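Local coordinates for extracellular solute-binding protein, family 1 (Bifidobacterium longum subsp. infantis ATCC 15697, PDB 3QUF) that probably binds an extracellular solute and hands it to an ABC importer, as other family 1 solute-binding proteins do, at residues A[183-188]-A[367-372]; A[192-197]-A[223-228]; A[217-222]-A[399-404]. All blocks are in the same frame, centred on the assembly; numbering follows the deposited sequence. Where two conformers were deposited one is given.

Interaction 1 of 3, residues A[183-188]-A[367-372]; sequences NTQIAG and FYWVNW
Trp369, just past strand 367-368, brings the six-membered end of its indole against Gln185 and Ile186 of the loop before helix 188-199 and against Gly188, the first residue of that helix. The strand itself pairs in parallel with strand 295-305 of the mixed sheet, through backbone hydrogen bonds of Tyr368 with Ile295 and Gly297, and the contact is plain packing of the chain that leaves it on the loop entering the helix. In Trp369, CG lies anti to the backbone N (chi1 -166°), which swings the indole out against the 183-188 loop. CH2 of Trp369 reaches the carbonyl O of Ile186 at 3.4 Å, and CZ2 of the same ring lies 3.5 Å from OE1 of Gln185; both oxygens approach the ring obliquely. The Gln185 side chain runs roughly perpendicular to that of Trp369, its amide plane turned 50° from the indole. Gly188 CA comes to the ring edge, near its plane, 3.9 Å from CZ3 of Trp369. Val370 follows, its CG1 sitting 3.6 Å above the plane of the Trp372 ring, over the centre. Asn371 then brings ND2 to the edge of the Trp369 ring, in its plane. At Trp372 a second indole meets the loop by an edge: CZ2 of Trp372 is 4.0 Å from CG1 of Ile186, with CD1 of Ile186 slightly farther off. The polar end of this indole is used elsewhere, NE1 being hydrogen-bonded to Ser380. The loop has its own support in Gln387 of helix 376-391, which takes the N-H of Ala187 through OE1 and gives its NE2 to the O of Gln185. No hydrogen bond joins the two segments, so their mutual fit rests on van der Waals contact and, probably, on weak attraction between polarised aromatic C-H groups and the two oxygens.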
loop_
_atom_site.group_PDB
_atom_site.type_symbol
_atom_site.label_atom_id
_atom_site.label_comp_id
_atom_site.label_asym_id
_atom_site.label_seq_id
_atom_site.Cartn_x
_atom_site.Cartn_y
_atom_site.Cartn_z
ATOM N N ASN A 183 6.871 -11.145 9.785
ATOM C CA ASN A 183 6.093 -12.405 9.838
ATOM C C ASN A 183 4.955 -12.501 8.876
ATOM O O ASN A 183 4.660 -13.582 8.384
ATOM C CB ASN A 183 5.458 -12.584 11.235
ATOM C CG ASN A 183 6.458 -12.918 12.272
ATOM O OD1 ASN A 183 7.635 -13.138 11.963
ATOM N ND2 ASN A 183 6.015 -12.971 13.523
ATOM N N THR A 184 4.302 -11.361 8.646
ATOM C CA THR A 184 3.001 -11.280 7.995
ATOM C C THR A 184 3.053 -10.688 6.593
ATOM O O THR A 184 2.119 -10.842 5.814
ATOM C CB THR A 184 2.091 -10.340 8.789
ATOM O OG1 THR A 184 2.826 -9.146 9.110
ATOM C CG2 THR A 184 1.615 -11.022 10.070
ATOM N N GLN A 185 4.135 -9.981 6.291
ATOM C CA GLN A 185 4.268 -9.340 5.005
ATOM C C GLN A 185 5.724 -9.044 4.714
ATOM O O GLN A 185 6.579 -9.109 5.611
ATOM C CB GLN A 185 3.450 -8.044 4.990
ATOM C CG GLN A 185 3.866 -7.109 6.083
ATOM C CD GLN A 185 3.050 -5.828 6.144
ATOM O OE1 GLN A 185 2.124 -5.610 5.355
ATOM N NE2 GLN A 185 3.404 -4.975 7.081
ATOM N N ILE A 186 5.993 -8.708 3.466
ATOM C CA ILE A 186 7.312 -8.213 3.060
ATOM C C ILE A 186 7.613 -7.027 3.989
ATOM O O ILE A 186 6.729 -6.209 4.256
ATOM C CB ILE A 186 7.251 -7.767 1.590
ATOM C CG1 ILE A 186 6.903 -8.996 0.727
ATOM C CG2 ILE A 186 8.542 -7.133 1.125
ATOM C CD1 ILE A 186 7.948 -10.042 0.785
ATOM N N ALA A 187 8.863 -6.918 4.446
ATOM C CA ALA A 187 9.256 -5.861 5.363
ATOM C C ALA A 187 9.017 -4.488 4.762
ATOM O O ALA A 187 9.417 -4.205 3.625
ATOM C CB ALA A 187 10.747 -5.993 5.766
ATOM N N GLY A 188 8.389 -3.625 5.541
ATOM C CA GLY A 188 8.157 -2.245 5.112
ATOM C C GLY A 188 9.456 -1.464 4.878
ATOM O O GLY A 188 9.548 -0.665 3.954
ATOM N N PHE A 367 5.120 7.037 -2.844
ATOM C CA PHE A 367 4.689 5.923 -2.029
ATOM C C PHE A 367 4.626 4.670 -2.898
ATOM O O PHE A 367 4.298 4.735 -4.098
ATOM C CB PHE A 367 3.337 6.194 -1.355
ATOM C CG PHE A 367 2.181 6.426 -2.324
ATOM C CD1 PHE A 367 1.897 7.699 -2.786
ATOM C CD2 PHE A 367 1.343 5.380 -2.678
ATOM C CE1 PHE A 367 0.846 7.916 -3.648
ATOM C CE2 PHE A 367 0.276 5.584 -3.546
ATOM C CZ PHE A 367 0.025 6.864 -4.010
ATOM N N TYR A 368 4.905 3.523 -2.296
ATOM C CA TYR A 368 4.944 2.279 -3.036
ATOM C C TYR A 368 4.736 1.097 -2.099
ATOM O O TYR A 368 5.056 1.179 -0.929
ATOM C CB TYR A 368 6.287 2.128 -3.781
ATOM C CG TYR A 368 6.372 0.900 -4.639
ATOM C CD1 TYR A 368 5.512 0.735 -5.711
ATOM C CD2 TYR A 368 7.267 -0.153 -4.342
ATOM C CE1 TYR A 368 5.550 -0.382 -6.520
ATOM C CE2 TYR A 368 7.364 -1.228 -5.157
ATOM C CZ TYR A 368 6.466 -1.366 -6.246
ATOM O OH TYR A 368 6.482 -2.459 -7.060
ATOM N N TRP A 369 4.219 0.017 -2.662
ATOM C CA TRP A 369 4.149 -1.282 -2.031
ATOM C C TRP A 369 4.286 -2.325 -3.149
ATOM O O TRP A 369 3.869 -2.075 -4.277
ATOM C CB TRP A 369 2.812 -1.442 -1.277
ATOM C CG TRP A 369 2.838 -2.614 -0.336
ATOM C CD1 TRP A 369 2.138 -3.789 -0.452
ATOM C CD2 TRP A 369 3.600 -2.717 0.871
ATOM N NE1 TRP A 369 2.432 -4.622 0.607
ATOM C CE2 TRP A 369 3.340 -3.986 1.423
ATOM C CE3 TRP A 369 4.512 -1.870 1.520
ATOM C CZ2 TRP A 369 3.935 -4.414 2.602
ATOM C CZ3 TRP A 369 5.090 -2.295 2.673
ATOM C CH2 TRP A 369 4.805 -3.567 3.207
ATOM N N VAL A 370 4.891 -3.472 -2.853
ATOM C CA VAL A 370 5.012 -4.536 -3.862
ATOM C C VAL A 370 3.662 -5.269 -3.985
ATOM O O VAL A 370 3.303 -6.088 -3.120
ATOM C CB VAL A 370 6.129 -5.520 -3.562
ATOM C CG1 VAL A 370 6.226 -6.578 -4.687
ATOM C CG2 VAL A 370 7.538 -4.784 -3.497
ATOM N N ASN A 371 2.937 -4.975 -5.046
ATOM C CA ASN A 371 1.599 -5.539 -5.288
ATOM C C ASN A 371 1.731 -6.534 -6.438
ATOM O O ASN A 371 1.549 -6.207 -7.628
ATOM C CB ASN A 371 0.574 -4.416 -5.559
ATOM C CG ASN A 371 0.218 -3.632 -4.318
ATOM O OD1 ASN A 371 0.332 -2.383 -4.270
ATOM N ND2 ASN A 371 -0.204 -4.331 -3.324
ATOM N N TRP A 372 2.106 -7.766 -6.115
ATOM C CA TRP A 372 2.461 -8.746 -7.122
ATOM C C TRP A 372 1.284 -8.975 -8.091
ATOM O O TRP A 372 0.162 -9.146 -7.633
ATOM C CB TRP A 372 2.751 -10.093 -6.509
ATOM C CG TRP A 372 3.510 -10.059 -5.201
ATOM C CD1 TRP A 372 2.976 -9.987 -3.964
ATOM C CD2 TRP A 372 4.928 -10.125 -5.022
ATOM N NE1 TRP A 372 3.964 -9.997 -3.015
ATOM C CE2 TRP A 372 5.174 -10.093 -3.641
ATOM C CE3 TRP A 372 6.009 -10.261 -5.889
ATOM C CZ2 TRP A 372 6.454 -10.186 -3.111
ATOM C CZ3 TRP A 372 7.279 -10.334 -5.351
ATOM C CH2 TRP A 372 7.484 -10.274 -3.996
#

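Interaction 2 of 3, residues A[192-197]-A[223-228]; sequences GLLASY and TPVFKR
Val225 of helix 223-234 packs its two methyl groups against Leu193, Leu194 and Tyr197, the near side of helix 188-199, in a helix-helix contact of the alpha/beta solute-binding fold. The short axes pass 9.7 Å apart with their N-to-C directions at 132°. CG1, anti to the backbone N of Val225 (chi1 -175°), nestles against the other backbone, 3.6 Å from Leu194 N, and also touches CG of Leu193. CG2 of Val225 takes the other branch: it lies over one face of the Tyr197 ring in a CH-pi contact, 4.0 Å from the centroid and 29° off the normal, while CD1 of Leu194 reaches this same CG2 at 3.9 Å. The ring of Pro224 adds to the contact, with CG 3.7 Å from CE1 of Tyr197. One turn on from Pro224, Arg228 offers only the root of its side chain, CB, to CD2 of Leu193; its bent chain carries the guanidinium away to a salt bridge with Asp161. Farther out, Trp160 backs Leu193, and Trp222 packs on Leu194. Tyr197 is held at two points: its ring meets Tyr287 edge-to-face, and its OH is hydrogen-bonded to OD1 of Asp221.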
loop_
_atom_site.group_PDB
_atom_site.type_symbol
_atom_site.label_atom_id
_atom_site.label_comp_id
_atom_site.label_asym_id
_atom_site.label_seq_id
_atom_site.Cartn_x
_atom_site.Cartn_y
_atom_site.Cartn_z
ATOM N N GLY A 192 10.536 0.251 1.370
ATOM C CA GLY A 192 10.924 1.665 1.271
ATOM C C GLY A 192 12.260 1.859 0.587
ATOM O O GLY A 192 12.456 2.791 -0.207
ATOM N N LEU A 193 13.196 0.957 0.869
ATOM C CA LEU A 193 14.511 1.011 0.269
ATOM C C LEU A 193 14.462 0.644 -1.204
ATOM O O LEU A 193 15.087 1.290 -2.031
ATOM C CB LEU A 193 15.450 0.104 1.067
ATOM C CG LEU A 193 16.940 0.247 0.769
ATOM C CD1 LEU A 193 17.422 1.662 1.111
ATOM C CD2 LEU A 193 17.736 -0.829 1.546
ATOM N N LEU A 194 13.675 -0.377 -1.528
ATOM C CA LEU A 194 13.397 -0.777 -2.892
ATOM C C LEU A 194 12.764 0.368 -3.683
ATOM O O LEU A 194 13.188 0.638 -4.845
ATOM C CB LEU A 194 12.485 -2.010 -2.900
ATOM C CG LEU A 194 12.108 -2.526 -4.270
ATOM C CD1 LEU A 194 13.316 -3.098 -5.030
ATOM C CD2 LEU A 194 10.927 -3.579 -4.170
ATOM N N ALA A 195 11.806 1.057 -3.059
ATOM C CA ALA A 195 11.071 2.131 -3.708
ATOM C C ALA A 195 12.076 3.224 -4.093
ATOM O O ALA A 195 12.039 3.751 -5.197
ATOM C CB ALA A 195 9.985 2.682 -2.802
ATOM N N SER A 196 12.997 3.508 -3.190
ATOM C CA SER A 196 14.040 4.510 -3.455
ATOM C C SER A 196 14.976 4.070 -4.545
ATOM O O SER A 196 15.343 4.867 -5.418
ATOM C CB SER A 196 14.797 4.785 -2.180
ATOM O OG SER A 196 15.911 5.667 -2.363
ATOM N N TYR A 197 15.425 2.820 -4.493
ATOM C CA TYR A 197 16.259 2.256 -5.554
ATOM C C TYR A 197 15.709 2.531 -6.926
ATOM O O TYR A 197 16.451 2.922 -7.819
ATOM C CB TYR A 197 16.466 0.733 -5.347
ATOM C CG TYR A 197 17.060 -0.009 -6.510
ATOM C CD1 TYR A 197 18.438 -0.091 -6.675
ATOM C CD2 TYR A 197 16.250 -0.660 -7.422
ATOM C CE1 TYR A 197 18.981 -0.773 -7.721
ATOM C CE2 TYR A 197 16.809 -1.378 -8.487
ATOM C CZ TYR A 197 18.181 -1.413 -8.615
ATOM O OH TYR A 197 18.732 -2.106 -9.675
ATOM N N THR A 223 18.543 -7.783 -5.879
ATOM C CA THR A 223 19.842 -8.120 -5.241
ATOM C C THR A 223 20.531 -6.944 -4.589
ATOM O O THR A 223 20.901 -7.030 -3.428
ATOM C CB THR A 223 20.812 -8.820 -6.201
ATOM O OG1 THR A 223 20.196 -10.008 -6.675
ATOM C CG2 THR A 223 22.099 -9.167 -5.485
ATOM N N PRO A 224 20.695 -5.824 -5.319
ATOM C CA PRO A 224 21.394 -4.681 -4.709
ATOM C C PRO A 224 20.678 -4.082 -3.515
ATOM O O PRO A 224 21.311 -3.531 -2.621
ATOM C CB PRO A 224 21.472 -3.654 -5.831
ATOM C CG PRO A 224 20.485 -4.066 -6.857
ATOM C CD PRO A 224 20.323 -5.577 -6.723
ATOM N N VAL A 225 19.362 -4.216 -3.499
ATOM C CA VAL A 225 18.567 -3.712 -2.388
ATOM C C VAL A 225 18.689 -4.644 -1.210
ATOM O O VAL A 225 18.926 -4.204 -0.083
ATOM C CB VAL A 225 17.099 -3.455 -2.804
ATOM C CG1 VAL A 225 16.282 -2.790 -1.635
ATOM C CG2 VAL A 225 17.064 -2.573 -4.048
ATOM N N PHE A 226 18.625 -5.938 -1.462
ATOM C CA PHE A 226 18.853 -6.922 -0.424
ATOM C C PHE A 226 20.265 -6.743 0.170
ATOM O O PHE A 226 20.449 -6.944 1.357
ATOM C CB PHE A 226 18.747 -8.338 -0.960
ATOM C CG PHE A 226 17.334 -8.921 -1.019
ATOM C CD1 PHE A 226 16.477 -8.871 0.068
ATOM C CD2 PHE A 226 16.912 -9.588 -2.154
ATOM C CE1 PHE A 226 15.190 -9.463 0.002
ATOM C CE2 PHE A 226 15.660 -10.182 -2.219
ATOM C CZ PHE A 226 14.802 -10.117 -1.135
ATOM N N LYS A 227 21.243 -6.397 -0.657
ATOM C CA LYS A 227 22.624 -6.212 -0.173
ATOM C C LYS A 227 22.690 -5.096 0.859
ATOM O O LYS A 227 23.382 -5.215 1.881
ATOM C CB LYS A 227 23.604 -5.902 -1.309
ATOM C CG LYS A 227 23.977 -7.068 -2.206
ATOM C CD LYS A 227 25.255 -6.728 -3.038
ATOM C CE LYS A 227 25.565 -7.749 -4.161
ATOM N NZ LYS A 227 25.473 -9.176 -3.753
ATOM N N ARG A 228 22.009 -3.986 0.580
ATOM C CA ARG A 228 22.022 -2.859 1.489
ATOM C C ARG A 228 21.182 -3.161 2.722
ATOM O O ARG A 228 21.555 -2.822 3.852
ATOM C CB ARG A 228 21.563 -1.590 0.786
ATOM C CG ARG A 228 22.458 -1.191 -0.382
ATOM C CD ARG A 228 23.948 -1.050 0.055
ATOM N NE ARG A 228 24.082 -0.132 1.190
ATOM C CZ ARG A 228 24.933 -0.267 2.216
ATOM N NH1 ARG A 228 25.735 -1.302 2.304
ATOM N NH2 ARG A 228 24.954 0.644 3.191
#

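Interaction 3 of 3, residues A[217-222]-A[399-404]; sequences TFTKDW and DAAKAL
Phe218 and Trp222, one turn apart, set their rings against Leu404 of helix 397-408, whose side chain crosses each of theirs at about a right angle. Leu404 CB stands over one face of the Phe218 ring, 4.1 Å from the centroid and 23° off the normal, a CH-pi contact shifted toward the rim. Leu404 CG lies anti to the carbonyl carbon (chi1 -72°), beside its own N, which carries CD1 of Leu404 on to the Trp222 indole; it meets that ring obliquely, 3.5 Å from CE3. The two rings also touch: CD1 of Phe218 lies 3.5 Å above the plane of the Trp222 indole, over its centre. One turn back, the methyl of Ala401 presses on the backbone, with CB 3.4 Å from O of Phe218. At the exposed margin, Thr219 OG1 lies 3.7 Å from CG of Lys402. Thr217 N-caps the short helix, OG1 accepting from Lys220 N. Replacing Phe218 by an alanine would probably open a gap beneath Leu404 CB and strip one face of the Trp222 indole of its cover. The small Ala401 permits close approach of the backbones, and the contact is apolar inside, with Asp405 bonded at its margin through OD2 to Thr219 OG1 and OD1 to Phe218 N.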
loop_
_atom_site.group_PDB
_atom_site.type_symbol
_atom_site.label_atom_id
_atom_site.label_comp_id
_atom_site.label_asym_id
_atom_site.label_seq_id
_atom_site.Cartn_x
_atom_site.Cartn_y
_atom_site.Cartn_z
ATOM N N THR A 217 14.697 -8.958 -13.749
ATOM C CA THR A 217 14.557 -10.067 -12.821
ATOM C C THR A 217 14.796 -9.591 -11.392
ATOM O O THR A 217 15.367 -8.546 -11.170
ATOM C CB THR A 217 15.565 -11.191 -13.121
ATOM O OG1 THR A 217 16.912 -10.721 -12.920
ATOM C CG2 THR A 217 15.351 -11.742 -14.558
ATOM N N PHE A 218 14.357 -10.380 -10.432
ATOM C CA PHE A 218 14.713 -10.124 -9.030
ATOM C C PHE A 218 16.234 -10.164 -8.833
ATOM O O PHE A 218 16.801 -9.376 -8.079
ATOM C CB PHE A 218 14.010 -11.122 -8.104
ATOM C CG PHE A 218 12.520 -10.986 -8.083
ATOM C CD1 PHE A 218 11.910 -9.997 -7.332
ATOM C CD2 PHE A 218 11.704 -11.854 -8.816
ATOM C CE1 PHE A 218 10.564 -9.854 -7.336
ATOM C CE2 PHE A 218 10.344 -11.707 -8.831
ATOM C CZ PHE A 218 9.752 -10.709 -8.062
ATOM N N THR A 219 16.917 -11.096 -9.504
ATOM C CA THR A 219 18.362 -11.146 -9.415
ATOM C C THR A 219 19.017 -9.861 -9.860
ATOM O O THR A 219 19.972 -9.417 -9.232
ATOM C CB THR A 219 18.913 -12.334 -10.218
ATOM O OG1 THR A 219 18.396 -13.526 -9.629
ATOM C CG2 THR A 219 20.454 -12.360 -10.182
ATOM N N LYS A 220 18.511 -9.254 -10.923
ATOM C CA LYS A 220 19.091 -7.973 -11.385
ATOM C C LYS A 220 18.785 -6.825 -10.426
ATOM O O LYS A 220 19.680 -6.050 -10.049
ATOM C CB LYS A 220 18.615 -7.610 -12.793
ATOM C CG LYS A 220 19.244 -8.459 -13.925
ATOM C CD LYS A 220 18.611 -8.094 -15.296
ATOM C CE LYS A 220 18.630 -9.253 -16.341
ATOM N NZ LYS A 220 17.391 -9.258 -17.251
ATOM N N ASP A 221 17.514 -6.704 -10.037
ATOM C CA ASP A 221 17.063 -5.466 -9.365
ATOM C C ASP A 221 16.883 -5.540 -7.870
ATOM O O ASP A 221 17.078 -4.535 -7.191
ATOM C CB ASP A 221 15.804 -4.939 -10.030
ATOM C CG ASP A 221 16.101 -4.194 -11.317
ATOM O OD1 ASP A 221 17.114 -3.424 -11.394
ATOM O OD2 ASP A 221 15.316 -4.401 -12.243
ATOM N N TRP A 222 16.477 -6.683 -7.332
ATOM C CA TRP A 222 16.308 -6.779 -5.902
ATOM C C TRP A 222 17.619 -7.096 -5.194
ATOM O O TRP A 222 17.778 -6.719 -4.048
ATOM C CB TRP A 222 15.250 -7.801 -5.508
ATOM C CG TRP A 222 13.817 -7.314 -5.689
ATOM C CD1 TRP A 222 13.334 -6.494 -6.682
ATOM C CD2 TRP A 222 12.690 -7.602 -4.843
ATOM N NE1 TRP A 222 11.987 -6.299 -6.518
ATOM C CE2 TRP A 222 11.565 -6.974 -5.406
ATOM C CE3 TRP A 222 12.521 -8.358 -3.690
ATOM C CZ2 TRP A 222 10.284 -7.052 -4.830
ATOM C CZ3 TRP A 222 11.241 -8.458 -3.123
ATOM C CH2 TRP A 222 10.143 -7.795 -3.701
ATOM N N ASP A 399 21.333 -14.958 -3.206
ATOM C CA ASP A 399 20.557 -16.201 -3.027
ATOM C C ASP A 399 19.075 -15.909 -2.814
ATOM O O ASP A 399 18.222 -16.616 -3.348
ATOM C CB ASP A 399 21.043 -17.025 -1.826
ATOM C CG ASP A 399 22.448 -17.623 -2.014
ATOM O OD1 ASP A 399 22.847 -17.967 -3.173
ATOM O OD2 ASP A 399 23.142 -17.768 -0.963
ATOM N N ALA A 400 18.767 -14.910 -1.995
ATOM C CA ALA A 400 17.374 -14.508 -1.771
ATOM C C ALA A 400 16.718 -14.081 -3.072
ATOM O O ALA A 400 15.598 -14.498 -3.381
ATOM C CB ALA A 400 17.295 -13.375 -0.758
ATOM N N ALA A 401 17.412 -13.253 -3.851
ATOM C CA ALA A 401 16.872 -12.808 -5.126
ATOM C C ALA A 401 16.683 -13.968 -6.112
ATOM O O ALA A 401 15.673 -14.023 -6.807
ATOM C CB ALA A 401 17.733 -11.695 -5.725
ATOM N N LYS A 402 17.631 -14.902 -6.134
ATOM C CA LYS A 402 17.537 -16.059 -7.024
ATOM C C LYS A 402 16.334 -16.916 -6.635
ATOM O O LYS A 402 15.644 -17.453 -7.518
ATOM C CB LYS A 402 18.821 -16.894 -7.000
ATOM C CG LYS A 402 20.034 -16.207 -7.675
ATOM C CD LYS A 402 21.316 -17.044 -7.544
ATOM C CE LYS A 402 22.297 -16.746 -8.674
ATOM N NZ LYS A 402 23.558 -17.573 -8.567
ATOM N N ALA A 403 16.071 -17.044 -5.327
ATOM C CA ALA A 403 14.889 -17.805 -4.875
ATOM C C ALA A 403 13.570 -17.177 -5.325
ATOM O O ALA A 403 12.639 -17.865 -5.739
ATOM C CB ALA A 403 14.905 -17.997 -3.375
ATOM N N LEU A 404 13.489 -15.852 -5.255
ATOM C CA LEU A 404 12.336 -15.140 -5.768
ATOM C C LEU A 404 12.163 -15.342 -7.287
ATOM O O LEU A 404 11.066 -15.575 -7.738
ATOM C CB LEU A 404 12.404 -13.657 -5.418
ATOM C CG LEU A 404 12.159 -13.318 -3.932
ATOM C CD1 LEU A 404 12.406 -11.847 -3.682
ATOM C CD2 LEU A 404 10.747 -13.683 -3.501
#

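In the fold
Following the chain, the loop 183-188 runs into helix 188-199, and helix 223-234 returns to that helix in interaction 2, closing a loop of 25 intervening residues. Interactions 1 and 3 close far longer loops, bringing 367-372 and 399-404 back to 183-188 and 217-222. Interaction 2 is nested inside the loop of interaction 1, whereas interaction 3 crosses both. The three merge in space: Val370 CG2 is 3.7 Å from Leu194 CD2, Trp372 CH2 is 3.6 Å from Trp222 CH2, and the Thr223 side chain packs on the methyl of Ala401. Together they tie the chain leaving strand 367-368 and the C-terminal helix 397-408 to the helices of 188-234.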